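Local atomic coordinates of beta-glucuronidase (Dictyoglomus thermophilum, PDB entry 6XXW), a protein that probably hydrolyses beta-D-glucuronides, releasing glucuronic acid, as a family 2 glycoside hydrolase with a TIM-barrel domain. Residues 283-287 / 440-444; 297-302 / 592-598; 546-550 / 585-589. All blocks are in the same frame, centred on the assembly; numbering follows the deposited sequence.

Contact 1. Residues 283-287 / 440-444; sequences RTVRV and PTRPI. With TRS (2-amino-2-hydroxymethyl-propane-1,3-diol), chain C.
Val-285 and Pro-443 carry the apolar part of the contact, Val-285 pointing its CG2 methyl at the Pro-443 ring, 3.7 Å from Pro-443 CD. This methyl stands anti to the backbone N, while CG1, at chi1 56°, is wedged between N and the carbonyl carbon and turns to the backbone, 3.4 Å from Thr-441 O. Two residues further along the strand, on the same side, Val-287 CG2 packs on Pro-443 CB at 4.0 Å, and Phe-292 of strand 291-294 touches both valines and the proline. The short hairpin of strands 285-288 and 291-294 thus lies against the loop that joins helix 422-438 to strand 444-448 of the TIM barrel. No direct hydrogen bond links the two segments; polar contacts run through third parties. Arg-283 NH1 gives a hydrogen bond to a water lying in the guanidinium plane, and the same water donates to Thr-441 OG1, 3.0 Å away, which also hydrogen-bonds Asp-439 OD1. A Tris molecule, probably from the crystallisation liquor, makes the other bridge: its ammonium or amine N donates to Val-285 O at 2.6 Å and to Thr-441 O at 2.9 Å, and its O2 accepts from Val-285 N. Two like charges also meet: Arg-442 NE lies at the edge of the Arg-283 guanidinium, 3.5 Å from Arg-283 NH2, with the planes 65° apart. Both nitrogens donate to Val-408 O, a shared acceptor that probably eases the repulsion; Arg-283 NE is bound to Pro-406 O, and Arg-442 NH1 forms a salt bridge with Asp-439 OD2.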
loop_
_atom_site.group_PDB
_atom_site.type_symbol
_atom_site.label_atom_id
_atom_site.label_comp_id
_atom_site.label_asym_id
_atom_site.label_seq_id
_atom_site.Cartn_x
_atom_site.Cartn_y
_atom_site.Cartn_z
ATOM N N ARG A 283 -0.001 -46.145 -0.272
ATOM C CA ARG A 283 1.034 -45.659 -1.176
ATOM C C ARG A 283 2.400 -46.123 -0.689
ATOM O O ARG A 283 2.600 -46.375 0.502
ATOM C CB ARG A 283 1.016 -44.130 -1.299
ATOM C CG ARG A 283 2.079 -43.410 -0.455
ATOM C CD ARG A 283 1.527 -43.151 0.917
ATOM N NE ARG A 283 2.442 -42.445 1.823
ATOM C CZ ARG A 283 3.414 -43.025 2.527
ATOM N NH1 ARG A 283 3.649 -44.329 2.403
ATOM N NH2 ARG A 283 4.145 -42.300 3.367
ATOM N N THR A 284 3.346 -46.201 -1.623
ATOM C CA THR A 284 4.737 -46.483 -1.298
ATOM C C THR A 284 5.597 -45.281 -1.649
ATOM O O THR A 284 5.271 -44.505 -2.556
ATOM C CB THR A 284 5.275 -47.710 -2.046
ATOM O OG1 THR A 284 5.208 -47.469 -3.457
ATOM C CG2 THR A 284 4.456 -48.949 -1.697
ATOM N N VAL A 285 6.709 -45.142 -0.936
ATOM C CA VAL A 285 7.687 -44.102 -1.227
ATOM C C VAL A 285 9.079 -44.721 -1.186
ATOM O O VAL A 285 9.396 -45.509 -0.287
ATOM C CB VAL A 285 7.547 -42.903 -0.261
ATOM C CG1 VAL A 285 7.644 -43.348 1.183
ATOM C CG2 VAL A 285 8.609 -41.853 -0.562
ATOM N N ARG A 286 9.907 -44.367 -2.166
ATOM C CA ARG A 286 11.210 -44.993 -2.338
ATOM C C ARG A 286 12.108 -44.066 -3.148
ATOM O O ARG A 286 11.659 -43.468 -4.129
ATOM C CB ARG A 286 11.038 -46.340 -3.052
ATOM C CG ARG A 286 12.264 -47.185 -3.152
ATOM C CD ARG A 286 11.872 -48.595 -3.541
ATOM N NE ARG A 286 11.506 -48.709 -4.950
ATOM C CZ ARG A 286 12.388 -48.787 -5.942
ATOM N NH1 ARG A 286 13.691 -48.749 -5.680
ATOM N NH2 ARG A 286 11.973 -48.909 -7.193
ATOM N N VAL A 287 13.371 -43.943 -2.744
ATOM C CA VAL A 287 14.363 -43.221 -3.536
ATOM C C VAL A 287 15.246 -44.241 -4.243
ATOM O O VAL A 287 15.678 -45.228 -3.638
ATOM C CB VAL A 287 15.183 -42.253 -2.667
ATOM C CG1 VAL A 287 16.337 -41.660 -3.462
ATOM C CG2 VAL A 287 14.271 -41.142 -2.153
ATOM N N PRO A 440 11.748 -47.043 9.013
ATOM C CA PRO A 440 12.425 -47.402 7.759
ATOM C C PRO A 440 11.569 -47.234 6.518
ATOM O O PRO A 440 12.049 -47.562 5.431
ATOM C CB PRO A 440 12.787 -48.878 7.964
ATOM C CG PRO A 440 11.799 -49.378 8.944
ATOM C CD PRO A 440 11.480 -48.223 9.857
ATOM N N THR A 441 10.332 -46.733 6.617
ATOM C CA THR A 441 9.429 -46.708 5.470
ATOM C C THR A 441 9.426 -45.378 4.718
ATOM O O THR A 441 8.746 -45.275 3.696
ATOM C CB THR A 441 7.987 -47.046 5.895
ATOM O OG1 THR A 441 7.389 -45.929 6.569
ATOM C CG2 THR A 441 7.931 -48.287 6.796
ATOM N N ARG A 442 10.159 -44.365 5.190
ATOM C CA ARG A 442 10.187 -43.070 4.519
ATOM C C ARG A 442 11.619 -42.568 4.397
ATOM O O ARG A 442 12.419 -42.733 5.325
ATOM C CB ARG A 442 9.356 -42.011 5.274
ATOM C CG ARG A 442 7.881 -42.343 5.449
ATOM C CD ARG A 442 7.238 -41.336 6.372
ATOM N NE ARG A 442 5.783 -41.424 6.344
ATOM C CZ ARG A 442 5.077 -42.238 7.104
ATOM N NH1 ARG A 442 5.706 -43.047 7.958
ATOM N NH2 ARG A 442 3.744 -42.245 7.013
ATOM N N PRO A 443 11.959 -41.919 3.286
ATOM C CA PRO A 443 13.295 -41.339 3.154
ATOM C C PRO A 443 13.518 -40.211 4.149
ATOM O O PRO A 443 12.587 -39.671 4.756
ATOM C CB PRO A 443 13.322 -40.817 1.713
ATOM C CG PRO A 443 11.893 -40.607 1.366
ATOM C CD PRO A 443 11.136 -41.691 2.086
ATOM N N ILE A 444 14.794 -39.861 4.299
ATOM C CA ILE A 444 15.254 -38.847 5.235
ATOM C C ILE A 444 16.057 -37.796 4.482
ATOM O O ILE A 444 16.831 -38.132 3.579
ATOM C CB ILE A 444 16.112 -39.478 6.348
ATOM C CG1 ILE A 444 15.281 -40.488 7.137
ATOM C CG2 ILE A 444 16.710 -38.393 7.247
ATOM C CD1 ILE A 444 16.119 -41.364 8.024
HETATM C C TRS C . 8.624 -48.471 1.064
HETATM C C1 TRS C . 9.021 -49.686 1.899
HETATM C C2 TRS C . 7.111 -48.294 1.005
HETATM C C3 TRS C . 9.152 -48.650 -0.355
HETATM N N TRS C . 9.184 -47.259 1.672
HETATM O O1 TRS C . 8.893 -49.381 3.269
HETATM O O2 TRS C . 6.763 -46.951 1.299
HETATM O O3 TRS C . 10.506 -49.031 -0.312
HETATM O O HOH W 1 5.645 -44.740 4.385
#

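Contact 2. Residues 297-302 / 592-598; sequences KPFYFK and LPDFWEK
Lys-297 lays its aliphatic end over one face of the Phe-595 ring, CE sitting 3.8 Å from the ring centroid and almost on the normal. The bend at chi3 (-65°) folds the chain back over the ring, and NZ adds a cation-pi contact there while forming a salt bridge with Glu-254. The opposite face of Phe-595 receives Phe-299 CD1, 3.9 Å from Phe-595 CE1, the two rings meeting obliquely. Tyr-300 offers a face to the edge of the Trp-596 indole, whose CE3 lies 3.8 Å from Tyr-300 CG, in an edge-to-face pair with planes at 61°. Lys-598 CD touches the tyrosine ring as well, and a water joins Lys-598 NZ to Tyr-300 OH. Tyr-300 OH also hydrogen-bonds Glu-547 OE2, and Lys-598 NZ also donates to the carbonyls of Leu-541, Val-544 and Leu-538. The backbones run together through a single beta bridge at Phe-299 and Phe-595: Trp-596 N donates to Pro-298 O at 2.8 Å, and Tyr-300 N donates to Asp-594 O at 2.9 Å. Lys-302, also bent at chi3, turns NZ onto Leu-592 O at 2.7 Å; a long, weak salt bridge runs to Asp-594 OD1, which also accepts from Asn-335 ND2. Trp-589 O is a further acceptor for Lys-302 NZ, so the ammonium is held by carbonyls of the last barrel helix and the tail behind it. The C-terminal tail leaving helix 580-591 is in this way stitched along the start of strand 297-305, the first strand of the TIM barrel.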
loop_
_atom_site.group_PDB
_atom_site.type_symbol
_atom_site.label_atom_id
_atom_site.label_comp_id
_atom_site.label_asym_id
_atom_site.label_seq_id
_atom_site.Cartn_x
_atom_site.Cartn_y
_atom_site.Cartn_z
ATOM N N LYS A 297 6.380 -44.360 -9.345
ATOM C CA LYS A 297 6.448 -43.392 -10.427
ATOM C C LYS A 297 7.309 -42.200 -10.017
ATOM O O LYS A 297 7.303 -41.817 -8.844
ATOM C CB LYS A 297 5.043 -42.907 -10.820
ATOM C CG LYS A 297 4.128 -43.997 -11.323
ATOM C CD LYS A 297 2.753 -43.434 -11.650
ATOM C CE LYS A 297 2.061 -42.926 -10.403
ATOM N NZ LYS A 297 0.683 -42.436 -10.714
ATOM N N PRO A 298 8.080 -41.611 -10.952
ATOM C CA PRO A 298 8.962 -40.482 -10.601
ATOM C C PRO A 298 8.229 -39.194 -10.257
ATOM O O PRO A 298 7.689 -38.533 -11.147
ATOM C CB PRO A 298 9.816 -40.298 -11.864
ATOM C CG PRO A 298 9.006 -40.904 -12.965
ATOM C CD PRO A 298 8.287 -42.062 -12.339
ATOM N N PHE A 299 8.245 -38.807 -8.984
ATOM C CA PHE A 299 7.563 -37.605 -8.515
ATOM C C PHE A 299 8.385 -36.349 -8.816
ATOM O O PHE A 299 9.617 -36.392 -8.883
ATOM C CB PHE A 299 7.324 -37.720 -7.005
ATOM C CG PHE A 299 6.335 -36.724 -6.438
ATOM C CD1 PHE A 299 5.051 -36.616 -6.949
ATOM C CD2 PHE A 299 6.686 -35.932 -5.353
ATOM C CE1 PHE A 299 4.135 -35.718 -6.401
ATOM C CE2 PHE A 299 5.772 -35.010 -4.797
ATOM C CZ PHE A 299 4.505 -34.909 -5.317
ATOM N N TYR A 300 7.689 -35.221 -8.986
ATOM C CA TYR A 300 8.322 -33.901 -9.007
ATOM C C TYR A 300 7.606 -32.998 -8.013
ATOM O O TYR A 300 6.415 -32.710 -8.184
ATOM C CB TYR A 300 8.305 -33.264 -10.404
ATOM C CG TYR A 300 9.148 -31.997 -10.446
ATOM C CD1 TYR A 300 8.575 -30.734 -10.250
ATOM C CD2 TYR A 300 10.529 -32.069 -10.630
ATOM C CE1 TYR A 300 9.364 -29.580 -10.267
ATOM C CE2 TYR A 300 11.319 -30.937 -10.648
ATOM C CZ TYR A 300 10.746 -29.696 -10.461
ATOM O OH TYR A 300 11.569 -28.586 -10.492
ATOM N N PHE A 301 8.325 -32.552 -6.980
ATOM C CA PHE A 301 7.728 -31.680 -5.970
ATOM C C PHE A 301 7.488 -30.294 -6.545
ATOM O O PHE A 301 8.412 -29.660 -7.060
ATOM C CB PHE A 301 8.635 -31.519 -4.746
ATOM C CG PHE A 301 8.808 -32.752 -3.936
ATOM C CD1 PHE A 301 9.701 -33.738 -4.332
ATOM C CD2 PHE A 301 8.110 -32.914 -2.752
ATOM C CE1 PHE A 301 9.877 -34.886 -3.566
ATOM C CE2 PHE A 301 8.288 -34.067 -1.976
ATOM C CZ PHE A 301 9.176 -35.039 -2.391
ATOM N N LYS A 302 6.273 -29.821 -6.349
ATOM C CA LYS A 302 5.903 -28.442 -6.706
ATOM C C LYS A 302 5.285 -27.844 -5.446
ATOM O O LYS A 302 4.259 -28.282 -5.080
ATOM C CB LYS A 302 4.912 -28.420 -7.871
ATOM C CG LYS A 302 5.427 -28.955 -9.187
ATOM C CD LYS A 302 4.380 -29.062 -10.246
ATOM C CE LYS A 302 3.113 -29.746 -9.811
ATOM N NZ LYS A 302 2.161 -29.880 -10.927
ATOM N N LEU A 592 3.252 -28.538 -15.562
ATOM C CA LEU A 592 4.174 -29.542 -15.052
ATOM C C LEU A 592 3.391 -30.694 -14.464
ATOM O O LEU A 592 2.558 -30.470 -13.572
ATOM C CB LEU A 592 5.080 -28.946 -13.979
ATOM C CG LEU A 592 6.176 -27.956 -14.365
ATOM C CD1 LEU A 592 7.135 -27.823 -13.192
ATOM C CD2 LEU A 592 6.909 -28.393 -15.642
ATOM N N PRO A 593 3.623 -31.926 -14.908
ATOM C CA PRO A 593 2.923 -33.060 -14.301
ATOM C C PRO A 593 3.473 -33.357 -12.913
ATOM O O PRO A 593 4.636 -33.079 -12.610
ATOM C CB PRO A 593 3.203 -34.213 -15.272
ATOM C CG PRO A 593 4.518 -33.871 -15.894
ATOM C CD PRO A 593 4.616 -32.349 -15.912
ATOM N N ASP A 594 2.607 -33.919 -12.060
ATOM C CA ASP A 594 3.050 -34.388 -10.749
ATOM C C ASP A 594 4.099 -35.484 -10.880
ATOM O O ASP A 594 5.021 -35.577 -10.060
ATOM C CB ASP A 594 1.859 -34.914 -9.944
ATOM C CG ASP A 594 0.926 -33.813 -9.494
ATOM O OD1 ASP A 594 1.406 -32.695 -9.230
ATOM O OD2 ASP A 594 -0.289 -34.073 -9.405
ATOM N N PHE A 595 3.955 -36.346 -11.884
ATOM C CA PHE A 595 4.900 -37.426 -12.128
ATOM C C PHE A 595 5.582 -37.164 -13.460
ATOM O O PHE A 595 4.920 -37.068 -14.498
ATOM C CB PHE A 595 4.202 -38.784 -12.096
ATOM C CG PHE A 595 3.674 -39.139 -10.735
ATOM C CD1 PHE A 595 4.497 -39.749 -9.796
ATOM C CD2 PHE A 595 2.373 -38.827 -10.378
ATOM C CE1 PHE A 595 4.027 -40.066 -8.533
ATOM C CE2 PHE A 595 1.890 -39.135 -9.113
ATOM C CZ PHE A 595 2.723 -39.753 -8.185
ATOM N N TRP A 596 6.900 -37.041 -13.421
ATOM C CA TRP A 596 7.661 -36.457 -14.518
ATOM C C TRP A 596 9.017 -37.142 -14.530
ATOM O O TRP A 596 9.798 -36.970 -13.591
ATOM C CB TRP A 596 7.799 -34.950 -14.312
ATOM C CG TRP A 596 8.559 -34.224 -15.371
ATOM C CD1 TRP A 596 8.851 -34.667 -16.624
ATOM C CD2 TRP A 596 9.108 -32.905 -15.271
ATOM N NE1 TRP A 596 9.554 -33.707 -17.313
ATOM C CE2 TRP A 596 9.724 -32.615 -16.502
ATOM C CE3 TRP A 596 9.136 -31.943 -14.260
ATOM C CZ2 TRP A 596 10.373 -31.405 -16.747
ATOM C CZ3 TRP A 596 9.781 -30.742 -14.503
ATOM C CH2 TRP A 596 10.389 -30.484 -15.739
ATOM N N GLU A 597 9.289 -37.943 -15.558
ATOM C CA GLU A 597 10.592 -38.594 -15.675
ATOM C C GLU A 597 11.521 -37.645 -16.418
ATOM O O GLU A 597 11.493 -37.571 -17.649
ATOM C CB GLU A 597 10.488 -39.938 -16.383
ATOM C CG GLU A 597 11.756 -40.771 -16.228
ATOM C CD GLU A 597 11.529 -42.247 -16.471
ATOM O OE1 GLU A 597 10.399 -42.619 -16.849
ATOM O OE2 GLU A 597 12.481 -43.035 -16.274
ATOM N N LYS A 598 12.344 -36.916 -15.668
ATOM C CA LYS A 598 13.236 -35.905 -16.235
ATOM C C LYS A 598 14.479 -36.523 -16.878
ATOM O O LYS A 598 14.734 -37.717 -16.727
ATOM C CB LYS A 598 13.653 -34.896 -15.151
ATOM C CG LYS A 598 12.486 -34.106 -14.570
ATOM C CD LYS A 598 12.942 -33.036 -13.583
ATOM C CE LYS A 598 13.893 -32.055 -14.227
ATOM N NZ LYS A 598 14.407 -31.058 -13.258
HETATM O O HOH W 2 10.855 -35.738 -11.295
HETATM O O HOH W 3 12.702 -28.841 -13.009
#

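Contact 3. Residues 546-550 / 585-589; sequences GEHIW and LKERW
Glu-547 and Arg-588 come from opposite directions and meet flat, carboxylate and guanidinium only 9° from coplanar. Glu-547 CG sits between the backbone N and the carbonyl carbon (chi1 60°), and the extended chain beyond it carries the carboxylate to the helix. The arginine grips side-on: Arg-588 NE donates to Glu-547 OE1 at 2.8 Å and Arg-588 NH2 to Glu-547 OE2 at 2.8 Å, each bond nearly straight and using a syn lone pair. Trp-589 slides past the glutamate in the opposite sense, and its NE1 donates to Glu-547 OE1 at 2.7 Å on the anti side, out of the carboxylate plane. Two donors therefore hold OE1, while OE2 also binds Tyr-300 OH; Asp-539 forms a second salt bridge with Arg-588 NH2. This buried carboxylate is fixed in rotation and its negative charge is probably well compensated. An alanine here removes the carboxylate and is likely to leave the Trp-589 indole N-H without its acceptor and the Arg-588 guanidinium with less to hold its plane. Two residues along the strand, Ile-549 CD1 meets Leu-585 CD2 tip to tip at 4.0 Å and lies 3.7 Å from Trp-589 CZ2. The axes of segments 546-550 and 585-589 run antiparallel (173°) and approach to 12.7 Å; Val-535 and Ile-531 of helix 524-538 also touch these side chains. A helix packed antiparallel on the outside of a barrel strand is typical of a TIM barrel.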
loop_
_atom_site.group_PDB
_atom_site.type_symbol
_atom_site.label_atom_id
_atom_site.label_comp_id
_atom_site.label_asym_id
_atom_site.label_seq_id
_atom_site.Cartn_x
_atom_site.Cartn_y
_atom_site.Cartn_z
ATOM N N GLY A 546 12.576 -31.455 -7.472
ATOM C CA GLY A 546 11.634 -30.606 -6.771
ATOM C C GLY A 546 11.993 -29.137 -6.659
ATOM O O GLY A 546 13.180 -28.764 -6.650
ATOM N N GLU A 547 10.957 -28.297 -6.571
ATOM C CA GLU A 547 11.108 -26.859 -6.349
ATOM C C GLU A 547 10.138 -26.435 -5.253
ATOM O O GLU A 547 8.926 -26.623 -5.382
ATOM C CB GLU A 547 10.871 -26.050 -7.644
ATOM C CG GLU A 547 9.475 -26.202 -8.299
ATOM C CD GLU A 547 9.458 -25.783 -9.764
ATOM O OE1 GLU A 547 8.567 -24.992 -10.151
ATOM O OE2 GLU A 547 10.333 -26.245 -10.537
ATOM N N HIS A 548 10.674 -25.910 -4.153
ATOM C CA HIS A 548 9.866 -25.343 -3.086
ATOM C C HIS A 548 10.266 -23.882 -2.922
ATOM O O HIS A 548 11.414 -23.576 -2.567
ATOM C CB HIS A 548 10.045 -26.120 -1.774
ATOM C CG HIS A 548 9.151 -27.322 -1.644
ATOM N ND1 HIS A 548 9.020 -28.031 -0.466
ATOM C CD2 HIS A 548 8.337 -27.933 -2.539
ATOM C CE1 HIS A 548 8.162 -29.021 -0.639
ATOM N NE2 HIS A 548 7.738 -28.992 -1.891
ATOM N N ILE A 549 9.330 -22.990 -3.185
ATOM C CA ILE A 549 9.568 -21.562 -3.026
ATOM C C ILE A 549 9.408 -21.196 -1.554
ATOM O O ILE A 549 8.520 -21.702 -0.863
ATOM C CB ILE A 549 8.610 -20.756 -3.930
ATOM C CG1 ILE A 549 8.996 -20.891 -5.414
ATOM C CG2 ILE A 549 8.621 -19.261 -3.567
ATOM C CD1 ILE A 549 8.588 -22.206 -6.101
ATOM N N TRP A 550 10.290 -20.334 -1.059
ATOM C CA TRP A 550 10.140 -19.708 0.250
ATOM C C TRP A 550 9.533 -18.325 0.043
ATOM O O TRP A 550 10.161 -17.485 -0.604
ATOM C CB TRP A 550 11.500 -19.561 0.929
ATOM C CG TRP A 550 11.388 -19.122 2.335
ATOM C CD1 TRP A 550 11.551 -17.858 2.829
ATOM C CD2 TRP A 550 11.048 -19.952 3.438
ATOM N NE1 TRP A 550 11.345 -17.862 4.190
ATOM C CE2 TRP A 550 11.034 -19.137 4.588
ATOM C CE3 TRP A 550 10.769 -21.318 3.568
ATOM C CZ2 TRP A 550 10.760 -19.646 5.865
ATOM C CZ3 TRP A 550 10.484 -21.825 4.839
ATOM C CH2 TRP A 550 10.477 -20.989 5.965
ATOM N N LEU A 585 3.520 -18.940 -10.918
ATOM C CA LEU A 585 3.623 -20.336 -10.480
ATOM C C LEU A 585 2.393 -21.143 -10.888
ATOM O O LEU A 585 2.513 -22.307 -11.296
ATOM C CB LEU A 585 3.841 -20.397 -8.967
ATOM C CG LEU A 585 5.218 -19.917 -8.476
ATOM C CD1 LEU A 585 5.269 -19.856 -6.951
ATOM C CD2 LEU A 585 6.363 -20.765 -9.040
ATOM N N LYS A 586 1.201 -20.545 -10.801
ATOM C CA LYS A 586 0.007 -21.254 -11.251
ATOM C C LYS A 586 0.135 -21.673 -12.708
ATOM O O LYS A 586 -0.232 -22.796 -13.074
ATOM C CB LYS A 586 -1.240 -20.384 -11.065
ATOM C CG LYS A 586 -2.571 -21.084 -11.402
ATOM C CD LYS A 586 -3.754 -20.171 -11.091
ATOM C CE LYS A 586 -5.053 -20.664 -11.724
ATOM N NZ LYS A 586 -5.525 -21.961 -11.171
ATOM N N GLU A 587 0.649 -20.778 -13.556
ATOM C CA GLU A 587 0.751 -21.090 -14.975
ATOM C C GLU A 587 1.831 -22.136 -15.233
ATOM O O GLU A 587 1.607 -23.084 -15.996
ATOM C CB GLU A 587 1.019 -19.820 -15.780
ATOM C CG GLU A 587 0.636 -19.963 -17.249
ATOM C CD GLU A 587 1.569 -19.212 -18.178
ATOM O OE1 GLU A 587 1.762 -19.664 -19.328
ATOM O OE2 GLU A 587 2.109 -18.164 -17.759
ATOM N N ARG A 588 3.004 -21.984 -14.607
ATOM C CA ARG A 588 4.044 -23.000 -14.730
ATOM C C ARG A 588 3.543 -24.353 -14.240
ATOM O O ARG A 588 3.581 -25.352 -14.971
ATOM C CB ARG A 588 5.286 -22.579 -13.942
ATOM C CG ARG A 588 6.347 -23.671 -13.792
ATOM C CD ARG A 588 7.644 -23.123 -13.195
ATOM N NE ARG A 588 8.603 -24.181 -12.846
ATOM C CZ ARG A 588 9.405 -24.800 -13.710
ATOM N NH1 ARG A 588 9.382 -24.470 -15.006
ATOM N NH2 ARG A 588 10.229 -25.755 -13.284
ATOM N N TRP A 589 3.042 -24.402 -13.004
ATOM C CA TRP A 589 2.709 -25.685 -12.402
ATOM C C TRP A 589 1.492 -26.340 -13.047
ATOM O O TRP A 589 1.333 -27.558 -12.935
ATOM C CB TRP A 589 2.492 -25.508 -10.904
ATOM C CG TRP A 589 3.771 -25.243 -10.145
ATOM C CD1 TRP A 589 5.050 -25.428 -10.586
ATOM C CD2 TRP A 589 3.871 -24.748 -8.809
ATOM N NE1 TRP A 589 5.950 -25.076 -9.592
ATOM C CE2 TRP A 589 5.242 -24.664 -8.492
ATOM C CE3 TRP A 589 2.929 -24.380 -7.843
ATOM C CZ2 TRP A 589 5.692 -24.210 -7.251
ATOM C CZ3 TRP A 589 3.378 -23.931 -6.613
ATOM C CH2 TRP A 589 4.745 -23.861 -6.326
#

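Overall arrangement
All three contacts reach the same sheet of the TIM-barrel domain. Contact 3 is the buried one, where strand 544-550 meets helix 580-591 and a charged group is enclosed among direct bonds. Contacts 1 and 2 are only partly buried and involve loops: contact 1 joins by apolar packing and a water, with a Tris, probably from the liquor, lodged alongside, whereas contact 2 pairs backbones directly and adds aromatic rings and lysines. Contacts 2 and 3 touch, since strands 297-305 and 544-550 are neighbours, probably with a hydrogen bond between Phe-301 O and Glu-547 N; helix 580-591 runs into the tail of contact 2. Contact 1 stands apart, its nearest atoms about 7 Å from contact 2 and about 11 Å from contact 3.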